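Long-range contacts in 2,3-bisphosphoglycerate-independent phosphoglycerate mutase (Pyrococcus horikoshii, PDB 2ZKT), which probably catalyses the interconversion of 2-phosphoglycerate and 3-phosphoglycerate in glycolysis, independently of 2,3-bisphosphoglycerate: residues 17-23 and 313-317; 361-365 and 377-381; 52-56 and 71-75; 246-251 and 263-269. Numbering follows the deposited sequence.

The four contacts differ in burial and chemistry. Contact 2 is wholly buried, largely apolar and without a hydrogen bond between its segments; contact 1 is largely buried and combines a salt bridge with packing on a proline. The two meet where Glu-380 accepts a probable hydrogen bond from the backbone of Asp-17. Contacts 2 and 4 involve the same mixed sheet: contact 2 packs a loop and helix start onto strand 361-366, whereas contact 4 pairs edge strand 265-267 with strand 246-249 by backbone hydrogen bonds. Contact 3, partly exposed, touches none of the others and relies on van der Waals packing. Contacts 1 and 4 lie on opposite sides of the chain's centre.

Contact 1: residues 17-23 and 313-317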
loop_
_atom_site.group_PDB
_atom_site.type_symbol
_atom_site.label_atom_id
_atom_site.label_comp_id
_atom_site.label_asym_id
_atom_site.label_seq_id
_atom_site.Cartn_x
_atom_site.Cartn_y
_atom_site.Cartn_z
ATOM N N ASP B 17 8.099 -4.464 11.147
ATOM C CA ASP B 17 7.045 -4.304 12.133
ATOM C C ASP B 17 6.456 -5.663 12.516
ATOM O O ASP B 17 6.977 -6.714 12.134
ATOM C CB ASP B 17 5.954 -3.390 11.556
ATOM C CG ASP B 17 5.307 -2.501 12.618
ATOM O OD1 ASP B 17 4.656 -3.038 13.548
ATOM O OD2 ASP B 17 5.461 -1.257 12.520
ATOM N N ARG B 18 5.370 -5.645 13.285
ATOM C CA ARG B 18 4.698 -6.877 13.686
ATOM C C ARG B 18 3.255 -6.816 13.170
ATOM O O ARG B 18 2.742 -5.735 12.862
ATOM C CB ARG B 18 4.728 -7.026 15.215
ATOM C CG ARG B 18 6.140 -7.212 15.767
ATOM C CD ARG B 18 6.183 -7.202 17.292
ATOM N NE ARG B 18 7.553 -7.399 17.760
ATOM C CZ ARG B 18 7.941 -7.370 19.036
ATOM N NH1 ARG B 18 7.059 -7.143 20.012
ATOM N NH2 ARG B 18 9.219 -7.588 19.343
ATOM N N PRO B 19 2.588 -7.978 13.053
ATOM C CA PRO B 19 1.198 -7.994 12.564
ATOM C C PRO B 19 0.347 -6.960 13.314
ATOM O O PRO B 19 0.415 -6.877 14.548
ATOM C CB PRO B 19 0.744 -9.430 12.850
ATOM C CG PRO B 19 2.028 -10.223 12.722
ATOM C CD PRO B 19 3.031 -9.332 13.447
ATOM N N ILE B 20 -0.427 -6.159 12.573
ATOM C CA ILE B 20 -1.295 -5.144 13.185
ATOM C C ILE B 20 -2.751 -5.565 12.971
ATOM O O ILE B 20 -3.181 -5.793 11.833
ATOM C CB ILE B 20 -1.118 -3.741 12.540
ATOM C CG1 ILE B 20 0.359 -3.324 12.553
ATOM C CG2 ILE B 20 -1.987 -2.712 13.301
ATOM C CD1 ILE B 20 0.889 -2.945 13.913
ATOM N N LYS B 21 -3.510 -5.649 14.064
ATOM C CA LYS B 21 -4.912 -6.060 13.997
ATOM C C LYS B 21 -5.765 -5.131 13.128
ATOM O O LYS B 21 -6.571 -5.605 12.311
ATOM C CB LYS B 21 -5.505 -6.151 15.414
ATOM C CG LYS B 21 -6.898 -6.772 15.455
ATOM C CD LYS B 21 -7.357 -7.035 16.888
ATOM C CE LYS B 21 -8.762 -7.643 16.932
ATOM N NZ LYS B 21 -9.825 -6.668 16.529
ATOM N N GLU B 22 -5.581 -3.816 13.278
ATOM C CA GLU B 22 -6.364 -2.869 12.486
ATOM C C GLU B 22 -6.007 -2.936 10.995
ATOM O O GLU B 22 -6.692 -2.346 10.150
ATOM C CB GLU B 22 -6.203 -1.433 13.034
ATOM C CG GLU B 22 -4.841 -0.785 12.840
ATOM C CD GLU B 22 -4.718 0.557 13.572
ATOM O OE1 GLU B 22 -4.733 0.560 14.828
ATOM O OE2 GLU B 22 -4.607 1.609 12.896
ATOM N N LEU B 23 -4.936 -3.661 10.665
ATOM C CA LEU B 23 -4.551 -3.807 9.265
ATOM C C LEU B 23 -4.825 -5.242 8.815
ATOM O O LEU B 23 -4.169 -5.758 7.905
ATOM C CB LEU B 23 -3.072 -3.473 9.062
ATOM C CG LEU B 23 -2.612 -2.089 9.544
ATOM C CD1 LEU B 23 -1.130 -1.924 9.199
ATOM C CD2 LEU B 23 -3.449 -0.981 8.899
ATOM N N PRO B 313 0.275 2.890 12.879
ATOM C CA PRO B 313 0.323 1.901 11.788
ATOM C C PRO B 313 -0.082 2.428 10.412
ATOM O O PRO B 313 0.623 2.213 9.418
ATOM C CB PRO B 313 -0.632 0.801 12.275
ATOM C CG PRO B 313 -0.472 0.862 13.747
ATOM C CD PRO B 313 -0.499 2.353 14.018
ATOM N N LYS B 314 -1.230 3.103 10.366
ATOM C CA LYS B 314 -1.745 3.656 9.113
ATOM C C LYS B 314 -0.773 4.716 8.590
ATOM O O LYS B 314 -0.411 4.724 7.409
ATOM C CB LYS B 314 -3.122 4.286 9.353
ATOM C CG LYS B 314 -4.188 3.328 9.889
ATOM C CD LYS B 314 -5.061 2.778 8.765
ATOM C CE LYS B 314 -6.306 2.090 9.321
ATOM N NZ LYS B 314 -7.211 1.622 8.230
ATOM N N LEU B 315 -0.355 5.617 9.481
ATOM C CA LEU B 315 0.574 6.675 9.101
ATOM C C LEU B 315 1.865 6.065 8.562
ATOM O O LEU B 315 2.369 6.492 7.513
ATOM C CB LEU B 315 0.894 7.569 10.310
ATOM C CG LEU B 315 1.966 8.642 10.054
ATOM C CD1 LEU B 315 1.559 9.485 8.844
ATOM C CD2 LEU B 315 2.142 9.521 11.293
ATOM N N LYS B 316 2.398 5.069 9.278
ATOM C CA LYS B 316 3.635 4.409 8.854
ATOM C C LYS B 316 3.424 3.799 7.468
ATOM O O LYS B 316 4.264 3.954 6.580
ATOM C CB LYS B 316 4.050 3.323 9.860
ATOM C CG LYS B 316 5.351 2.600 9.508
ATOM C CD LYS B 316 5.790 1.685 10.663
ATOM C CE LYS B 316 7.050 0.893 10.320
ATOM N NZ LYS B 316 7.544 0.117 11.492
ATOM N N ALA B 317 2.289 3.119 7.283
ATOM C CA ALA B 317 1.977 2.510 5.990
ATOM C C ALA B 317 1.898 3.622 4.929
ATOM O O ALA B 317 2.389 3.464 3.806
ATOM C CB ALA B 317 0.640 1.742 6.065
#
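The loop 17-23 passes beside the first turn of helix 313-331, coming nearest at Ile-20 and Pro-313, whose CA atoms are 7.4 Å apart. Ile-20, Glu-22 and Leu-23, around a short 3-10 turn with Leu-23 N bonded to Ile-20 O at 3.0 Å, face the helix start. Pro-313 lies at the centre: its CB is 3.9 Å from Ile-20 CG2 and 4.1 Å from Leu-23 CD1. Toward the surface, Glu-22 OE2 rests 3.5 Å from Lys-314 CG, a contact with the aliphatic part of the lysine.

In the buried part, the extended Lys-316 places NZ 2.7 Å from Asp-17 OD2 in a salt bridge, while Asp-17 OD1 accepts from Arg-18 N at 2.7 Å and also from Cys-351 N. Lys-316 NZ further donates to Gly-14 O. The lysine side chain is about 9 Å from a bound zinc ion. The ion pair thus ties helix 313-331 to the loop following zinc ligand Asp-13, with both charges satisfied in a buried setting.

Contact 2: residues 361-365 and 377-381; sequences VPLLI and RFGER
Segment 361-365 is an extended strand, and segment 377-381 comes down on one of its faces as a loop that turns into a short helix. No hydrogen bond joins the two. The chains run in opposite senses, with CA atoms 5.3 Å apart at Pro-362 and Glu-380 and 7.5 Å apart at Leu-364 and Phe-378. Pro-362 and Leu-364 point toward the loop, Val-361 and Leu-363 away from it.

Arg-377 is extended in backbone and stays out of reach. Phe-378 follows, its t rotamer carrying the ring to the strand: CE1 lies 3.7 Å from Leu-364 CB and 3.9 Å from Pro-362 CB. Leu-364, with chi1 and chi2 both p, sets CD2 over the ring face in a CH-pi contact, 3.9 Å from the centroid of Phe-378, while Pro-362 O is at the ring edge, 3.8 Å from CZ of Phe-378. Gly-379, still extended, is the N-cap; its C is 4.3 Å from Pro-362 CB. Glu-380 begins the helix, with CG 3.8 Å from Pro-362 CD and carboxylate oxygens bound to Thr-27 OG1 and Asp-17 N. Arg-381, out of reach of the strand, forms a salt bridge with Glu-30.

Between the segments come the calcium ligands Thr-372 and Asp-373. Such layering of apolar side chains on an inner sheet strand, here one antiparallel to both its neighbours, 339-344 and 45-50, belongs to the alpha/beta core of the alkaline phosphatase superfamily.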
loop_
_atom_site.group_PDB
_atom_site.type_symbol
_atom_site.label_atom_id
_atom_site.label_comp_id
_atom_site.label_asym_id
_atom_site.label_seq_id
_atom_site.Cartn_x
_atom_site.Cartn_y
_atom_site.Cartn_z
ATOM N N VAL B 361 14.721 -7.790 9.556
ATOM C CA VAL B 361 14.122 -6.834 8.640
ATOM C C VAL B 361 14.035 -7.341 7.205
ATOM O O VAL B 361 14.979 -7.930 6.680
ATOM C CB VAL B 361 14.931 -5.506 8.654
ATOM C CG1 VAL B 361 14.222 -4.441 7.815
ATOM C CG2 VAL B 361 15.107 -5.024 10.083
ATOM N N PRO B 362 12.891 -7.098 6.542
ATOM C CA PRO B 362 12.756 -7.563 5.158
ATOM C C PRO B 362 13.812 -6.895 4.287
ATOM O O PRO B 362 14.137 -5.714 4.465
ATOM C CB PRO B 362 11.314 -7.163 4.791
ATOM C CG PRO B 362 11.048 -5.991 5.688
ATOM C CD PRO B 362 11.672 -6.398 6.993
ATOM N N LEU B 363 14.348 -7.676 3.349
ATOM C CA LEU B 363 15.400 -7.218 2.450
ATOM C C LEU B 363 15.130 -7.684 1.023
ATOM O O LEU B 363 14.699 -8.811 0.802
ATOM C CB LEU B 363 16.755 -7.801 2.905
ATOM C CG LEU B 363 17.942 -7.763 1.917
ATOM C CD1 LEU B 363 18.246 -6.307 1.534
ATOM C CD2 LEU B 363 19.179 -8.410 2.546
ATOM N N LEU B 364 15.396 -6.816 0.051
ATOM C CA LEU B 364 15.223 -7.214 -1.332
ATOM C C LEU B 364 16.426 -6.712 -2.133
ATOM O O LEU B 364 16.987 -5.651 -1.839
ATOM C CB LEU B 364 13.911 -6.659 -1.906
ATOM C CG LEU B 364 13.771 -5.243 -2.488
ATOM C CD1 LEU B 364 14.590 -5.087 -3.762
ATOM C CD2 LEU B 364 12.293 -5.009 -2.821
ATOM N N ILE B 365 16.831 -7.502 -3.124
ATOM C CA ILE B 365 17.930 -7.138 -3.997
ATOM C C ILE B 365 17.490 -7.463 -5.424
ATOM O O ILE B 365 16.991 -8.569 -5.701
ATOM C CB ILE B 365 19.212 -7.934 -3.674
ATOM C CG1 ILE B 365 19.606 -7.711 -2.206
ATOM C CG2 ILE B 365 20.339 -7.493 -4.606
ATOM C CD1 ILE B 365 20.807 -8.550 -1.762
ATOM N N ARG B 377 5.719 -10.242 -3.874
ATOM C CA ARG B 377 5.582 -8.913 -3.270
ATOM C C ARG B 377 6.634 -8.670 -2.195
ATOM O O ARG B 377 7.333 -9.598 -1.771
ATOM C CB ARG B 377 4.192 -8.733 -2.651
ATOM C CG ARG B 377 3.076 -8.532 -3.662
ATOM C CD ARG B 377 1.740 -8.353 -2.953
ATOM N NE ARG B 377 1.486 -9.450 -2.020
ATOM C CZ ARG B 377 1.317 -10.722 -2.387
ATOM N NH1 ARG B 377 1.370 -11.062 -3.675
ATOM N NH2 ARG B 377 1.111 -11.659 -1.460
ATOM N N PHE B 378 6.747 -7.420 -1.744
ATOM C CA PHE B 378 7.731 -7.091 -0.714
ATOM C C PHE B 378 7.058 -6.978 0.649
ATOM O O PHE B 378 6.290 -6.054 0.899
ATOM C CB PHE B 378 8.466 -5.783 -1.059
ATOM C CG PHE B 378 9.637 -5.481 -0.144
ATOM C CD1 PHE B 378 10.592 -6.471 0.144
ATOM C CD2 PHE B 378 9.787 -4.217 0.435
ATOM C CE1 PHE B 378 11.676 -6.212 0.993
ATOM C CE2 PHE B 378 10.874 -3.941 1.290
ATOM C CZ PHE B 378 11.822 -4.945 1.572
ATOM N N GLY B 379 7.346 -7.935 1.528
ATOM C CA GLY B 379 6.758 -7.925 2.859
ATOM C C GLY B 379 7.485 -8.892 3.780
ATOM O O GLY B 379 8.205 -9.783 3.312
ATOM N N GLU B 380 7.292 -8.735 5.088
ATOM C CA GLU B 380 7.963 -9.602 6.049
ATOM C C GLU B 380 7.667 -11.092 5.843
ATOM O O GLU B 380 8.592 -11.911 5.881
ATOM C CB GLU B 380 7.622 -9.188 7.491
ATOM C CG GLU B 380 8.229 -7.841 7.889
ATOM C CD GLU B 380 7.279 -6.665 7.648
ATOM O OE1 GLU B 380 6.525 -6.688 6.646
ATOM O OE2 GLU B 380 7.293 -5.714 8.469
ATOM N N ARG B 381 6.400 -11.460 5.621
ATOM C CA ARG B 381 6.091 -12.873 5.425
ATOM C C ARG B 381 6.668 -13.415 4.119
ATOM O O ARG B 381 7.053 -14.583 4.036
ATOM C CB ARG B 381 4.567 -13.130 5.502
ATOM C CG ARG B 381 4.119 -13.670 6.890
ATOM C CD ARG B 381 4.486 -12.699 8.023
ATOM N NE ARG B 381 3.624 -11.514 8.042
ATOM C CZ ARG B 381 2.405 -11.477 8.589
ATOM N NH1 ARG B 381 1.899 -12.557 9.173
ATOM N NH2 ARG B 381 1.680 -10.371 8.536
#

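Contact 3: residues 52-56 and 71-75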
loop_
_atom_site.group_PDB
_atom_site.type_symbol
_atom_site.label_atom_id
_atom_site.label_comp_id
_atom_site.label_asym_id
_atom_site.label_seq_id
_atom_site.Cartn_x
_atom_site.Cartn_y
_atom_site.Cartn_z
ATOM N N ILE B 52 22.075 -6.891 13.964
ATOM C CA ILE B 52 23.122 -7.382 14.863
ATOM C C ILE B 52 23.090 -8.904 15.003
ATOM O O ILE B 52 24.072 -9.585 14.717
ATOM C CB ILE B 52 22.991 -6.705 16.254
ATOM C CG1 ILE B 52 23.148 -5.183 16.085
ATOM C CG2 ILE B 52 24.046 -7.243 17.217
ATOM C CD1 ILE B 52 23.005 -4.395 17.364
ATOM N N LYS B 53 21.953 -9.433 15.446
ATOM C CA LYS B 53 21.781 -10.870 15.619
ATOM C C LYS B 53 20.325 -11.124 16.021
ATOM O O LYS B 53 19.620 -10.203 16.439
ATOM C CB LYS B 53 22.737 -11.406 16.693
ATOM C CG LYS B 53 22.613 -10.743 18.070
ATOM C CD LYS B 53 23.555 -11.408 19.099
ATOM C CE LYS B 53 23.426 -10.736 20.475
ATOM N NZ LYS B 53 24.178 -11.431 21.557
ATOM N N PRO B 54 19.856 -12.378 15.889
ATOM C CA PRO B 54 18.468 -12.732 16.242
ATOM C C PRO B 54 17.990 -12.160 17.588
ATOM O O PRO B 54 18.621 -12.372 18.641
ATOM C CB PRO B 54 18.493 -14.261 16.245
ATOM C CG PRO B 54 19.532 -14.582 15.209
ATOM C CD PRO B 54 20.630 -13.578 15.504
ATOM N N GLY B 55 16.880 -11.423 17.542
ATOM C CA GLY B 55 16.295 -10.848 18.744
ATOM C C GLY B 55 17.047 -9.724 19.443
ATOM O O GLY B 55 16.679 -9.352 20.558
ATOM N N GLN B 56 18.092 -9.183 18.811
ATOM C CA GLN B 56 18.854 -8.091 19.429
ATOM C C GLN B 56 18.562 -6.709 18.804
ATOM O O GLN B 56 18.974 -6.427 17.677
ATOM C CB GLN B 56 20.352 -8.384 19.337
ATOM C CG GLN B 56 21.239 -7.256 19.847
ATOM C CD GLN B 56 20.971 -6.897 21.306
ATOM O OE1 GLN B 56 21.247 -7.681 22.213
ATOM N NE2 GLN B 56 20.429 -5.700 21.532
ATOM N N ASP B 71 31.214 -4.977 11.489
ATOM C CA ASP B 71 30.724 -5.734 12.638
ATOM C C ASP B 71 30.547 -4.698 13.758
ATOM O O ASP B 71 31.528 -4.160 14.285
ATOM C CB ASP B 71 31.749 -6.806 13.054
ATOM C CG ASP B 71 31.323 -7.578 14.297
ATOM O OD1 ASP B 71 31.354 -6.997 15.409
ATOM O OD2 ASP B 71 30.950 -8.767 14.161
ATOM N N PRO B 72 29.289 -4.405 14.125
ATOM C CA PRO B 72 29.009 -3.420 15.184
ATOM C C PRO B 72 29.676 -3.723 16.527
ATOM O O PRO B 72 30.190 -2.817 17.183
ATOM C CB PRO B 72 27.475 -3.414 15.262
ATOM C CG PRO B 72 27.105 -4.818 14.820
ATOM C CD PRO B 72 28.048 -5.075 13.672
ATOM N N TYR B 73 29.684 -4.994 16.930
ATOM C CA TYR B 73 30.297 -5.368 18.203
ATOM C C TYR B 73 31.795 -5.059 18.293
ATOM O O TYR B 73 32.325 -4.876 19.400
ATOM C CB TYR B 73 30.069 -6.858 18.497
ATOM C CG TYR B 73 28.692 -7.176 19.059
ATOM C CD1 TYR B 73 28.134 -6.393 20.079
ATOM C CD2 TYR B 73 27.964 -8.280 18.606
ATOM C CE1 TYR B 73 26.892 -6.706 20.636
ATOM C CE2 TYR B 73 26.722 -8.603 19.157
ATOM C CZ TYR B 73 26.193 -7.814 20.173
ATOM O OH TYR B 73 24.971 -8.143 20.736
ATOM N N GLU B 74 32.479 -4.988 17.147
ATOM C CA GLU B 74 33.922 -4.707 17.154
ATOM C C GLU B 74 34.293 -3.279 16.759
ATOM O O GLU B 74 35.324 -2.752 17.196
ATOM C CB GLU B 74 34.654 -5.666 16.213
ATOM C CG GLU B 74 34.385 -7.132 16.479
ATOM C CD GLU B 74 35.380 -8.026 15.766
ATOM O OE1 GLU B 74 36.555 -8.061 16.205
ATOM O OE2 GLU B 74 34.990 -8.680 14.768
ATOM N N THR B 75 33.463 -2.654 15.924
ATOM C CA THR B 75 33.748 -1.293 15.461
ATOM C C THR B 75 33.149 -0.174 16.322
ATOM O O THR B 75 33.758 0.887 16.478
ATOM C CB THR B 75 33.248 -1.102 14.013
ATOM O OG1 THR B 75 31.849 -1.421 13.945
ATOM C CG2 THR B 75 34.009 -2.019 13.056
#
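Apolar packing provides most of this modest contact, which buries 185 Å² in all. Ile-52 lies at its centre, with CG2 3.6 Å from Tyr-73 CE2 and CG1 4.2 Å from Pro-72 CG, so that one side chain covers the first two residues of helix 72-75. The backbones stay well apart, the nearest CA atoms being those of Ile-52 and Pro-72 at 7.1 Å.

The extended Lys-53 side chain runs past the edge of the tyrosine ring, CE coming to 3.0 Å from Tyr-73 OH, and Gln-56 CG approaches the same Tyr-73 OH at 3.9 Å. Although Lys-53 NZ is 3.5 Å from Tyr-73 OH, the angle is poor and no hydrogen bond forms, nor does any other link the two segments.

Polar bonds instead shape each segment separately. Lys-53 to Gln-56 form a type II beta turn, closed by Gln-56 N to Lys-53 O at 3.0 Å, with Gly-55 at positive phi. Asp-71 is the N-cap of the short helix: its OD1 takes a weak capping bond from Glu-74 N at 2.9 Å, and Thr-75 OG1 donates to Asp-71 O at 2.8 Å.

Segment 52-56 lies in the loop between strand 45-50 and helix 60-67, whose first residue, Ser-60, is a zinc ligand. Ile-52 and Pro-72 also touch that helix, at Thr-62 and Ser-66, while Lys-53 and Pro-54 lie against Arg-392 of strand 391-392.

Contact 4: residues 246-251 and 263-269; sequences AAGVIA and GFDVYTP
Apolar contacts run along both faces of this strand pair. Ala-246 CB sits over the face of the Phe-264 ring (chi1 m), 3.8 Å from its centroid in a CH-pi contact. Ile-250 CB meets Val-266 CG1 at 4.1 Å, both side chains packing on helix 253-261. Ala-247, Val-249, Asp-265 and Tyr-267 share the other face, where Ala-247 CB is 3.8 Å from Tyr-267 CE1 and Val-249 CG1 3.8 Å from Pro-269 CD; helix 280-291 covers Val-249 and Tyr-267.

The backbones are extended and parallel, with strand axes 4.6 Å apart at -22°. Ala-247 pairs with Asp-265, Gly-248 with Val-266 and Val-249 with Tyr-267. Four bonds join them: Asp-265 N to Ala-246 O (3.0 Å), Gly-248 N to Asp-265 O (3.2 Å), Tyr-267 N to Gly-248 O (2.7 Å) and Ile-250 N to Tyr-267 O (2.8 Å). Gly-263, at positive phi, ends the intervening helix in a Schellman motif, and strand 265-267 then completes the beta-alpha-beta unit.

At the polar edge, Thr-268 OG1 donates to Ile-250 O at 2.8 Å, and Asp-265 and Tyr-267 both reach Tyr-294 OH. Main-chain bonding therefore fixes the register of this outermost strand, and the threonine side chain adds one hydrogen bond beyond the last bridge.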
loop_
_atom_site.group_PDB
_atom_site.type_symbol
_atom_site.label_atom_id
_atom_site.label_comp_id
_atom_site.label_asym_id
_atom_site.label_seq_id
_atom_site.Cartn_x
_atom_site.Cartn_y
_atom_site.Cartn_z
ATOM N N ALA B 246 31.880 6.593 -3.155
ATOM C CA ALA B 246 30.599 6.394 -2.494
ATOM C C ALA B 246 29.956 7.689 -1.994
ATOM O O ALA B 246 30.590 8.474 -1.281
ATOM C CB ALA B 246 30.780 5.410 -1.329
ATOM N N ALA B 247 28.685 7.891 -2.358
ATOM C CA ALA B 247 27.928 9.076 -1.944
ATOM C C ALA B 247 26.621 8.670 -1.259
ATOM O O ALA B 247 26.101 7.578 -1.492
ATOM C CB ALA B 247 27.616 9.952 -3.157
ATOM N N GLY B 248 26.087 9.555 -0.420
ATOM C CA GLY B 248 24.834 9.256 0.266
ATOM C C GLY B 248 23.874 10.439 0.372
ATOM O O GLY B 248 24.287 11.580 0.607
ATOM N N VAL B 249 22.586 10.163 0.180
ATOM C CA VAL B 249 21.546 11.183 0.295
ATOM C C VAL B 249 20.965 10.973 1.693
ATOM O O VAL B 249 20.216 10.022 1.927
ATOM C CB VAL B 249 20.441 10.975 -0.762
ATOM C CG1 VAL B 249 19.313 11.974 -0.541
ATOM C CG2 VAL B 249 21.027 11.129 -2.151
ATOM N N ILE B 250 21.310 11.857 2.626
ATOM C CA ILE B 250 20.850 11.692 4.001
ATOM C C ILE B 250 20.460 13.012 4.660
ATOM O O ILE B 250 21.047 14.054 4.371
ATOM C CB ILE B 250 21.972 11.048 4.835
ATOM C CG1 ILE B 250 22.582 9.877 4.046
ATOM C CG2 ILE B 250 21.434 10.617 6.204
ATOM C CD1 ILE B 250 23.837 9.304 4.663
ATOM N N ALA B 251 19.477 12.958 5.560
ATOM C CA ALA B 251 19.029 14.158 6.266
ATOM C C ALA B 251 19.344 14.078 7.766
ATOM O O ALA B 251 19.968 14.987 8.326
ATOM C CB ALA B 251 17.518 14.379 6.044
ATOM N N GLY B 263 33.563 7.094 5.353
ATOM C CA GLY B 263 34.061 7.590 4.072
ATOM C C GLY B 263 33.120 8.029 2.966
ATOM O O GLY B 263 33.565 8.237 1.834
ATOM N N PHE B 264 31.829 8.174 3.259
ATOM C CA PHE B 264 30.886 8.604 2.222
ATOM C C PHE B 264 30.872 10.125 2.049
ATOM O O PHE B 264 31.213 10.868 2.981
ATOM C CB PHE B 264 29.462 8.138 2.576
ATOM C CG PHE B 264 29.205 6.687 2.285
ATOM C CD1 PHE B 264 29.737 5.689 3.105
ATOM C CD2 PHE B 264 28.430 6.312 1.184
ATOM C CE1 PHE B 264 29.493 4.340 2.832
ATOM C CE2 PHE B 264 28.184 4.964 0.904
ATOM C CZ PHE B 264 28.713 3.978 1.725
ATOM N N ASP B 265 30.497 10.581 0.849
ATOM C CA ASP B 265 30.372 12.016 0.577
ATOM C C ASP B 265 28.874 12.277 0.782
ATOM O O ASP B 265 28.069 12.051 -0.120
ATOM C CB ASP B 265 30.763 12.358 -0.874
ATOM C CG ASP B 265 32.266 12.287 -1.114
ATOM O OD1 ASP B 265 33.038 12.445 -0.142
ATOM O OD2 ASP B 265 32.680 12.091 -2.279
ATOM N N VAL B 266 28.500 12.750 1.969
ATOM C CA VAL B 266 27.089 12.973 2.264
ATOM C C VAL B 266 26.454 14.228 1.658
ATOM O O VAL B 266 27.039 15.313 1.662
ATOM C CB VAL B 266 26.855 12.954 3.799
ATOM C CG1 VAL B 266 25.389 13.235 4.121
ATOM C CG2 VAL B 266 27.257 11.585 4.351
ATOM N N TYR B 267 25.242 14.048 1.130
ATOM C CA TYR B 267 24.471 15.121 0.511
ATOM C C TYR B 267 23.100 15.196 1.166
ATOM O O TYR B 267 22.522 14.170 1.541
ATOM C CB TYR B 267 24.270 14.855 -0.984
ATOM C CG TYR B 267 25.545 14.882 -1.794
ATOM C CD1 TYR B 267 26.335 13.735 -1.924
ATOM C CD2 TYR B 267 25.966 16.050 -2.437
ATOM C CE1 TYR B 267 27.508 13.748 -2.670
ATOM C CE2 TYR B 267 27.148 16.076 -3.193
ATOM C CZ TYR B 267 27.913 14.920 -3.308
ATOM O OH TYR B 267 29.081 14.928 -4.052
ATOM N N THR B 268 22.591 16.419 1.297
ATOM C CA THR B 268 21.271 16.660 1.868
ATOM C C THR B 268 20.615 17.652 0.909
ATOM O O THR B 268 20.784 18.864 1.041
ATOM C CB THR B 268 21.364 17.294 3.265
ATOM O OG1 THR B 268 22.292 16.549 4.077
ATOM C CG2 THR B 268 19.991 17.298 3.935
ATOM N N PRO B 269 19.866 17.144 -0.085
ATOM C CA PRO B 269 19.205 18.022 -1.057
ATOM C C PRO B 269 18.164 18.947 -0.426
ATOM O O PRO B 269 17.712 18.719 0.704
ATOM C CB PRO B 269 18.588 17.027 -2.043
ATOM C CG PRO B 269 18.211 15.890 -1.149
ATOM C CD PRO B 269 19.450 15.739 -0.283
#